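Local coordinates for DUF5638 domain-containing protein (Legionella pneumophila subsp. pneumophila, PDB 5L1A) that is of unknown function, being the helical N-terminal half of a longer Legionella protein that probably has a transmembrane helix elsewhere in its chain, at residues 13-18 / 45-50; 21-26 / 41-46; 85-90 / 98-103. One frame throughout, in Å; residues are numbered along the deposited sequence.

In the fold
Interactions 1 and 2 join the same two antiparallel helices, 8-25 and 33-51, at neighbouring levels, their centres about 9 Å apart. Interaction 1 is the more buried, a leucine methyl against a phenylalanine ring and an asparagine oxygen. Interaction 2 is partly buried: its leucine packs inward, but its outer side carries a lysine-asparagine hydrogen bond. Interaction 3, about 17 Å from interaction 1 between centres, packs helix 83-90 on helix 97-110. It too is buried, combining an isoleucine pair with phenylalanine against aspartate. Triiodo compounds lie on the far side of helix 33-51 in interaction 1 but beside the touching residues in interaction 3. The regions meet where Y46 and F45 pack on I103 and A99, and I42 reaches I102.

Interaction 1. Residues 13-18 / 45-50. With I3C (5-amino-2,4,6-triiodobenzene-1,3-dicarboxylic acid), chain E.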
# COMPACT_ATOMS: atom_id res chain seq x y z
N LYS A 13 5.32 5.39 12.23
CA LYS A 13 6.52 4.57 12.12
C LYS A 13 6.27 3.31 11.31
O LYS A 13 7.18 2.80 10.66
CB LYS A 13 7.05 4.22 13.51
CG LYS A 13 7.56 5.42 14.31
CD LYS A 13 8.13 4.99 15.66
CE LYS A 13 8.81 6.15 16.38
NZ LYS A 13 7.86 7.23 16.77
N ARG A 14 5.03 2.80 11.33
CA ARG A 14 4.72 1.63 10.51
C ARG A 14 4.41 2.01 9.07
O ARG A 14 4.61 1.19 8.17
CB ARG A 14 3.55 0.87 11.12
CG ARG A 14 3.92 0.11 12.38
CD ARG A 14 2.97 -1.06 12.61
NE ARG A 14 1.78 -0.66 13.34
CZ ARG A 14 0.61 -1.29 13.27
NH1 ARG A 14 0.47 -2.35 12.48
NH2 ARG A 14 -0.41 -0.86 13.98
N LEU A 15 3.92 3.23 8.83
CA LEU A 15 3.80 3.72 7.46
C LEU A 15 5.15 3.75 6.76
O LEU A 15 5.26 3.38 5.59
CB LEU A 15 3.18 5.11 7.44
CG LEU A 15 1.68 5.31 7.18
CD1 LEU A 15 1.43 6.77 6.86
CD2 LEU A 15 1.19 4.42 6.06
N GLN A 16 6.19 4.19 7.48
CA GLN A 16 7.51 4.34 6.88
C GLN A 16 8.18 3.00 6.62
O GLN A 16 8.94 2.86 5.66
CB GLN A 16 8.39 5.22 7.77
CG GLN A 16 7.77 6.58 8.08
CD GLN A 16 8.61 7.40 9.03
OE1 GLN A 16 8.10 8.27 9.73
NE2 GLN A 16 9.91 7.13 9.07
N ASN A 17 7.92 2.00 7.47
CA ASN A 17 8.42 0.66 7.19
C ASN A 17 7.86 0.12 5.88
O ASN A 17 8.59 -0.49 5.09
CB ASN A 17 8.09 -0.29 8.34
CG ASN A 17 8.95 -0.06 9.56
OD1 ASN A 17 9.97 0.62 9.49
ND2 ASN A 17 8.54 -0.62 10.70
N CYS A 18 6.57 0.35 5.64
CA CYS A 18 5.96 -0.06 4.37
C CYS A 18 6.61 0.66 3.20
O CYS A 18 6.92 0.03 2.18
CB CYS A 18 4.46 0.20 4.40
SG CYS A 18 3.54 -0.73 5.65
N PHE A 45 -1.01 6.98 -2.38
CA PHE A 45 -2.37 6.55 -2.03
C PHE A 45 -2.49 6.20 -0.55
O PHE A 45 -3.44 6.62 0.12
CB PHE A 45 -2.77 5.35 -2.90
CG PHE A 45 -4.05 4.69 -2.47
CD1 PHE A 45 -5.27 5.22 -2.83
CD2 PHE A 45 -4.02 3.54 -1.70
CE1 PHE A 45 -6.45 4.61 -2.43
CE2 PHE A 45 -5.20 2.93 -1.30
CZ PHE A 45 -6.41 3.46 -1.67
N TYR A 46 -1.55 5.42 -0.02
CA TYR A 46 -1.67 4.97 1.36
C TYR A 46 -1.27 6.06 2.35
O TYR A 46 -1.92 6.23 3.38
CB TYR A 46 -0.85 3.71 1.58
CG TYR A 46 -1.43 2.49 0.90
CD1 TYR A 46 -2.55 1.86 1.42
CD2 TYR A 46 -0.87 1.99 -0.26
CE1 TYR A 46 -3.09 0.74 0.80
CE2 TYR A 46 -1.40 0.88 -0.88
CZ TYR A 46 -2.51 0.26 -0.35
OH TYR A 46 -3.04 -0.85 -0.98
N ASN A 47 -0.20 6.80 2.05
CA ASN A 47 0.20 7.89 2.92
C ASN A 47 -0.86 8.98 2.99
O ASN A 47 -1.18 9.47 4.08
CB ASN A 47 1.54 8.46 2.46
CG ASN A 47 2.73 7.66 2.97
OD1 ASN A 47 3.22 7.89 4.07
ND2 ASN A 47 3.19 6.70 2.17
N SER A 48 -1.44 9.37 1.85
CA SER A 48 -2.49 10.38 1.87
C SER A 48 -3.73 9.88 2.60
O SER A 48 -4.41 10.66 3.26
CB SER A 48 -2.88 10.80 0.45
OG SER A 48 -1.77 11.35 -0.25
N ALA A 49 -4.04 8.58 2.48
CA ALA A 49 -5.21 8.05 3.16
C ALA A 49 -5.03 8.07 4.68
O ALA A 49 -5.99 8.30 5.42
CB ALA A 49 -5.52 6.64 2.67
N PHE A 50 -3.80 7.83 5.15
CA PHE A 50 -3.55 7.87 6.59
C PHE A 50 -3.61 9.30 7.11
O PHE A 50 -4.14 9.55 8.21
CB PHE A 50 -2.20 7.24 6.92
CG PHE A 50 -1.79 7.40 8.36
CD1 PHE A 50 -2.24 6.51 9.32
CD2 PHE A 50 -0.97 8.44 8.75
CE1 PHE A 50 -1.87 6.66 10.64
CE2 PHE A 50 -0.59 8.60 10.06
CZ PHE A 50 -1.04 7.70 11.02
I3 I3C E . -8.79 1.41 4.57
I2 I3C E . -8.44 6.19 0.51
I1 I3C E . -13.88 4.15 2.49
O8 I3C E . -12.35 2.41 5.31
O9 I3C E . -12.31 0.95 3.69
C10 I3C E . -11.64 5.99 0.83
N13 I3C E . -7.49 3.73 2.55
C1 I3C E . -11.14 2.99 3.35
C6 I3C E . -9.66 2.88 3.37
C5 I3C E . -8.84 3.82 2.54
C4 I3C E . -9.51 4.85 1.70
C3 I3C E . -10.99 4.95 1.69
C2 I3C E . -11.80 4.02 2.51
C7 I3C E . -11.99 2.06 4.17
O11 I3C E . -11.85 5.72 -0.38
O12 I3C E . -11.95 7.09 1.32
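L15 sends a single methyl, CD1, into the angle between F50 and N47. This methyl lies 3.5 Å from F50 CD2 and equally close to N47 OD1, while L15 CG sits over one face of the phenylalanine ring. With CG anti to the backbone N (chi1 173°), the F50 ring is carried to the leucine. The leucine itself is twisted away from a staggered chi1, at -98°. N47 slides past it in the opposite sense, and OD1 is the branch that comes to the methyl. The other branch, ND2, is hydrogen-bonded to K43 O one turn back and to D19 OD2 on the facing helix, which fixes the amide's rotation. The axes of the two short segments run antiparallel, 172° between their directions and 11.0 Å apart at closest approach, as neighbours in an all-helical bundle. Y46 leads its ring away from L15 to stack with Y66 of helix 56-77, which L15 also touches. On the far side of helix 33-51, A49 CB meets N13 of the bound triiodo compound at 3.5 Å, and F45 CE1 approaches its iodine I2 at 3.9 Å; E65 OE1 is hydrogen-bonded to a bound triiodo compound.

Interaction 2. Residues 21-26 / 41-46; sequences QLNQFF and QIKYFY
L22 opens the contact from helix 8-25, reaching over to helix 33-51 with its CD1 methyl. That methyl lies 3.7 Å from K43 CG, against the aliphatic part of the lysine, and 4.0 Å from I42 CG2. L22 and K43 run past each other in opposite directions, so the leucine methyl lies against CG and CD of the lysine while NZ carries on. The next residue, N23, receives that end: K43 NZ donates a hydrogen bond of 3.0 Å to N23 OD1. The two side chains cross at about a right angle, and the ammonium nitrogen comes in at 114° to the C=O bond, tilted 17° from the carbonyl plane. A bend at chi3 of K43 turns the chain after CD and helps bring NZ to the asparagine. Further along, F25 and F26 direct their rings elsewhere. F25 lays one ring face over Q21 O, and F26, the first residue to leave helical geometry, has L22 CD2 at its ring edge and meets F35 edge-to-face. The axes of the two short helical segments are antiparallel, 169° between their directions, and 12.1 Å apart at closest approach. Helix 56-77 packs along the pair, with I70 against L22, F69 against I42 and Y66 against K43, while helix 97-110 is touched by F26, Q41, F45 and Y46.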
# COMPACT_ATOMS: atom_id res chain seq x y z
N GLN A 21 10.05 -0.80 2.80
CA GLN A 21 9.98 -2.16 2.28
C GLN A 21 9.68 -2.16 0.78
O GLN A 21 10.19 -3.02 0.06
CB GLN A 21 8.91 -2.96 3.03
CG GLN A 21 8.84 -4.41 2.63
CD GLN A 21 10.13 -5.15 2.92
OE1 GLN A 21 10.43 -5.47 4.07
NE2 GLN A 21 10.91 -5.40 1.88
N LEU A 22 8.87 -1.22 0.30
CA LEU A 22 8.62 -1.12 -1.13
C LEU A 22 9.89 -0.76 -1.89
O LEU A 22 10.18 -1.35 -2.93
CB LEU A 22 7.51 -0.10 -1.40
CG LEU A 22 6.11 -0.65 -1.67
CD1 LEU A 22 5.15 0.48 -2.00
CD2 LEU A 22 6.12 -1.69 -2.77
N ASN A 23 10.65 0.22 -1.38
CA ASN A 23 11.90 0.59 -2.03
C ASN A 23 12.86 -0.59 -2.09
O ASN A 23 13.51 -0.82 -3.12
CB ASN A 23 12.55 1.77 -1.31
CG ASN A 23 11.69 3.02 -1.35
OD1 ASN A 23 10.73 3.11 -2.11
ND2 ASN A 23 12.06 4.01 -0.54
N GLN A 24 12.97 -1.34 -0.99
CA GLN A 24 13.93 -2.45 -0.95
C GLN A 24 13.51 -3.58 -1.88
O GLN A 24 14.38 -4.32 -2.37
CB GLN A 24 14.08 -2.95 0.48
CG GLN A 24 14.74 -1.94 1.42
CD GLN A 24 14.82 -2.44 2.85
OE1 GLN A 24 14.07 -3.34 3.25
NE2 GLN A 24 15.73 -1.86 3.62
N PHE A 25 12.21 -3.75 -2.12
CA PHE A 25 11.76 -4.70 -3.13
C PHE A 25 12.38 -4.39 -4.49
O PHE A 25 12.94 -5.28 -5.15
CB PHE A 25 10.23 -4.68 -3.24
CG PHE A 25 9.52 -5.41 -2.13
CD1 PHE A 25 10.15 -6.42 -1.42
CD2 PHE A 25 8.22 -5.08 -1.80
CE1 PHE A 25 9.50 -7.09 -0.41
CE2 PHE A 25 7.55 -5.74 -0.78
CZ PHE A 25 8.19 -6.75 -0.08
N PHE A 26 12.28 -3.14 -4.92
CA PHE A 26 12.74 -2.70 -6.24
C PHE A 26 13.97 -1.82 -6.04
O PHE A 26 13.90 -0.59 -6.09
CB PHE A 26 11.62 -1.97 -6.96
CG PHE A 26 10.29 -2.65 -6.87
CD1 PHE A 26 9.98 -3.71 -7.70
CD2 PHE A 26 9.35 -2.22 -5.95
CE1 PHE A 26 8.76 -4.34 -7.61
CE2 PHE A 26 8.12 -2.85 -5.85
CZ PHE A 26 7.82 -3.91 -6.69
N GLN A 41 2.69 6.47 -7.08
CA GLN A 41 1.24 6.58 -6.96
C GLN A 41 0.73 5.71 -5.82
O GLN A 41 -0.14 6.13 -5.05
CB GLN A 41 0.59 6.21 -8.29
CG GLN A 41 -0.92 6.38 -8.35
CD GLN A 41 -1.47 6.07 -9.74
OE1 GLN A 41 -1.12 5.06 -10.35
NE2 GLN A 41 -2.32 6.95 -10.25
N ILE A 42 1.26 4.49 -5.70
CA ILE A 42 0.85 3.59 -4.63
C ILE A 42 1.19 4.19 -3.27
O ILE A 42 0.36 4.21 -2.35
CB ILE A 42 1.51 2.21 -4.81
CG1 ILE A 42 0.78 1.41 -5.89
CG2 ILE A 42 1.53 1.45 -3.50
CD1 ILE A 42 -0.68 1.13 -5.56
N LYS A 43 2.42 4.69 -3.11
CA LYS A 43 2.82 5.23 -1.82
C LYS A 43 2.06 6.50 -1.49
O LYS A 43 1.72 6.73 -0.32
CB LYS A 43 4.33 5.47 -1.79
CG LYS A 43 5.13 4.21 -2.08
CD LYS A 43 6.49 4.23 -1.40
CE LYS A 43 7.39 5.27 -2.01
NZ LYS A 43 8.72 5.25 -1.34
N TYR A 44 1.76 7.32 -2.49
CA TYR A 44 0.92 8.48 -2.27
C TYR A 44 -0.48 8.08 -1.83
O TYR A 44 -1.08 8.75 -0.98
CB TYR A 44 0.87 9.33 -3.53
CG TYR A 44 -0.09 10.50 -3.47
CD1 TYR A 44 0.29 11.70 -2.88
CD2 TYR A 44 -1.36 10.40 -4.02
CE1 TYR A 44 -0.59 12.77 -2.83
CE2 TYR A 44 -2.24 11.46 -3.97
CZ TYR A 44 -1.85 12.64 -3.38
OH TYR A 44 -2.73 13.70 -3.33
N PHE A 45 -1.01 6.98 -2.38
CA PHE A 45 -2.37 6.55 -2.03
C PHE A 45 -2.49 6.20 -0.55
O PHE A 45 -3.44 6.62 0.12
CB PHE A 45 -2.77 5.35 -2.90
CG PHE A 45 -4.05 4.69 -2.47
CD1 PHE A 45 -5.27 5.22 -2.83
CD2 PHE A 45 -4.02 3.54 -1.70
CE1 PHE A 45 -6.45 4.61 -2.43
CE2 PHE A 45 -5.20 2.93 -1.30
CZ PHE A 45 -6.41 3.46 -1.67
N TYR A 46 -1.55 5.42 -0.02
CA TYR A 46 -1.67 4.97 1.36
C TYR A 46 -1.27 6.06 2.35
O TYR A 46 -1.92 6.23 3.38
CB TYR A 46 -0.85 3.71 1.58
CG TYR A 46 -1.43 2.49 0.90
CD1 TYR A 46 -2.55 1.86 1.42
CD2 TYR A 46 -0.87 1.99 -0.26
CE1 TYR A 46 -3.09 0.74 0.80
CE2 TYR A 46 -1.40 0.88 -0.88
CZ TYR A 46 -2.51 0.26 -0.35
OH TYR A 46 -3.04 -0.85 -0.98

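Interaction 3. Residues 85-90 / 98-103. With I3C (5-amino-2,4,6-triiodobenzene-1,3-dicarboxylic acid), chain D; I3C (5-amino-2,4,6-triiodobenzene-1,3-dicarboxylic acid), chain B.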
# COMPACT_ATOMS: atom_id res chain seq x y z
N LYS A 85 -4.55 -13.76 -8.05
CA LYS A 85 -4.72 -14.17 -6.66
C LYS A 85 -4.57 -12.97 -5.73
O LYS A 85 -5.36 -12.81 -4.79
CB LYS A 85 -3.69 -15.25 -6.30
CG LYS A 85 -3.93 -16.60 -6.95
CD LYS A 85 -4.93 -17.42 -6.16
CE LYS A 85 -5.04 -18.83 -6.71
NZ LYS A 85 -6.09 -19.62 -5.99
N ALA A 86 -3.58 -12.12 -5.98
CA ALA A 86 -3.33 -10.98 -5.11
C ALA A 86 -4.48 -9.98 -5.15
O ALA A 86 -4.92 -9.49 -4.10
CB ALA A 86 -2.03 -10.29 -5.50
N PHE A 87 -4.98 -9.67 -6.35
CA PHE A 87 -6.07 -8.70 -6.46
C PHE A 87 -7.36 -9.24 -5.87
O PHE A 87 -8.12 -8.47 -5.27
CB PHE A 87 -6.27 -8.30 -7.92
CG PHE A 87 -7.34 -7.26 -8.11
CD1 PHE A 87 -7.23 -6.01 -7.52
CD2 PHE A 87 -8.47 -7.54 -8.88
CE1 PHE A 87 -8.21 -5.05 -7.69
CE2 PHE A 87 -9.45 -6.58 -9.05
CZ PHE A 87 -9.33 -5.34 -8.46
N GLU A 88 -7.63 -10.54 -6.03
CA GLU A 88 -8.79 -11.15 -5.40
C GLU A 88 -8.79 -10.95 -3.89
O GLU A 88 -9.86 -10.86 -3.27
CB GLU A 88 -8.83 -12.65 -5.70
CG GLU A 88 -9.49 -13.05 -7.00
CD GLU A 88 -9.58 -14.56 -7.13
OE1 GLU A 88 -8.88 -15.25 -6.36
OE2 GLU A 88 -10.35 -15.04 -7.99
N THR A 89 -7.60 -10.88 -3.28
CA THR A 89 -7.51 -10.83 -1.83
C THR A 89 -8.06 -9.53 -1.25
O THR A 89 -8.56 -9.53 -0.12
CB THR A 89 -6.05 -11.00 -1.39
OG1 THR A 89 -5.48 -12.14 -2.05
CG2 THR A 89 -5.96 -11.21 0.10
N ILE A 90 -8.00 -8.43 -2.01
CA ILE A 90 -8.33 -7.12 -1.46
C ILE A 90 -9.39 -6.38 -2.26
O ILE A 90 -9.75 -5.26 -1.89
CB ILE A 90 -7.06 -6.24 -1.32
CG1 ILE A 90 -6.21 -6.28 -2.60
CG2 ILE A 90 -6.23 -6.70 -0.13
CD1 ILE A 90 -6.66 -5.33 -3.69
N GLN A 98 -11.01 3.59 -8.32
CA GLN A 98 -9.70 4.09 -8.74
C GLN A 98 -8.57 3.40 -8.00
O GLN A 98 -7.50 3.18 -8.56
CB GLN A 98 -9.63 5.61 -8.53
CG GLN A 98 -9.81 6.42 -9.81
CD GLN A 98 -11.12 6.13 -10.51
OE1 GLN A 98 -12.19 6.55 -10.06
NE2 GLN A 98 -11.05 5.42 -11.64
N ALA A 99 -8.80 3.03 -6.73
CA ALA A 99 -7.80 2.25 -6.00
C ALA A 99 -7.72 0.83 -6.53
O ALA A 99 -6.63 0.24 -6.59
CB ALA A 99 -8.12 2.25 -4.51
N ASP A 100 -8.86 0.25 -6.93
CA ASP A 100 -8.84 -1.07 -7.56
C ASP A 100 -7.94 -1.08 -8.79
O ASP A 100 -7.18 -2.03 -9.00
CB ASP A 100 -10.26 -1.49 -7.94
CG ASP A 100 -10.96 -2.26 -6.84
OD1 ASP A 100 -10.42 -2.32 -5.71
OD2 ASP A 100 -12.05 -2.81 -7.09
N VAL A 101 -8.02 -0.02 -9.60
CA VAL A 101 -7.28 0.02 -10.86
C VAL A 101 -5.78 0.08 -10.61
O VAL A 101 -5.00 -0.68 -11.19
CB VAL A 101 -7.76 1.20 -11.72
CG1 VAL A 101 -6.87 1.36 -12.94
CG2 VAL A 101 -9.21 1.00 -12.13
N ILE A 102 -5.35 0.99 -9.73
CA ILE A 102 -3.91 1.16 -9.51
C ILE A 102 -3.33 -0.02 -8.76
O ILE A 102 -2.17 -0.39 -8.98
CB ILE A 102 -3.63 2.49 -8.79
CG1 ILE A 102 -4.26 2.51 -7.39
CG2 ILE A 102 -4.15 3.67 -9.61
CD1 ILE A 102 -4.04 3.79 -6.63
N ILE A 103 -4.10 -0.65 -7.87
CA ILE A 103 -3.58 -1.77 -7.10
C ILE A 103 -3.50 -3.03 -7.96
O ILE A 103 -2.53 -3.79 -7.88
CB ILE A 103 -4.43 -2.00 -5.84
CG1 ILE A 103 -4.22 -0.85 -4.84
CG2 ILE A 103 -4.08 -3.32 -5.19
CD1 ILE A 103 -5.15 -0.90 -3.65
I3 I3C D . -9.22 -3.49 -11.37
I2 I3C D . -11.12 -0.99 -16.65
I1 I3C D . -15.23 -2.88 -12.37
O8 I3C D . -12.65 -2.89 -9.86
O9 I3C D . -12.45 -4.90 -10.71
C10 I3C D . -14.12 -1.56 -15.24
N13 I3C D . -9.17 -2.12 -14.33
C1 I3C D . -12.16 -3.05 -12.16
C6 I3C D . -10.76 -2.88 -12.62
C5 I3C D . -10.46 -2.27 -13.93
C4 I3C D . -11.58 -1.84 -14.80
C3 I3C D . -12.99 -2.01 -14.36
C2 I3C D . -13.27 -2.62 -13.03
C7 I3C D . -12.44 -3.66 -10.82
O11 I3C D . -14.92 -2.41 -15.68
O12 I3C D . -14.21 -0.35 -15.53
I3 I3C B . -11.63 -7.04 7.50
I2 I3C B . -7.61 -8.13 2.99
I1 I3C B . -9.24 -2.36 4.30
O8 I3C B . -10.59 -3.49 7.62
O9 I3C B . -12.21 -3.58 6.15
C10 I3C B . -7.71 -4.83 2.78
N13 I3C B . -9.69 -8.64 5.42
C1 I3C B . -10.28 -4.89 5.74
C6 I3C B . -10.38 -6.35 6.00
C5 I3C B . -9.60 -7.31 5.19
C4 I3C B . -8.72 -6.79 4.13
C3 I3C B . -8.61 -5.35 3.86
C2 I3C B . -9.39 -4.40 4.67
C7 I3C B . -11.08 -3.92 6.56
O11 I3C B . -6.50 -4.66 3.03
O12 I3C B . -8.20 -4.60 1.65
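This is a mostly buried packing contact between two helices consecutive in the chain, 83-90 and 97-110, flanked by two bound triiodo compounds. It rests on two pairs. In the first, F87 reaches across to D100: ring atom CE1 comes within 3.4 Å of D100 O, and CZ lies 3.8 Å from D100 CG. The ring and carboxylate planes stand 80° apart, and D100 CB lies in plane at the ring edge. CG of F87 is anti to its backbone nitrogen (chi1 -178°), which carries the ring toward the other helix. The second pair is purely apolar, I90 CD1 against I103 CG2 at 3.6 Å, the side chains meeting at a slant. With I90 CG1 between its backbone N and carbonyl carbon (chi1 47°), the CD1 arm is sent to I103 and CG2 is left on the side of the chain B compound, 3.4 Å from its O12. The compound of chain D lies by the first pair: its iodine I3 is 3.5 Å from F87 CZ, and its O8 is 2.8 Å from D100 OD2. T93 OG1 also hydrogen-bonds a bound triiodo compound. Around these two helices, helix 33-51 packs on helix 97-110, with I42 and Y46 against I103 and F45 against A99; helix 56-77 meets helix 83-90 through L72, which touches T89 and I90, and V76, which touches A86.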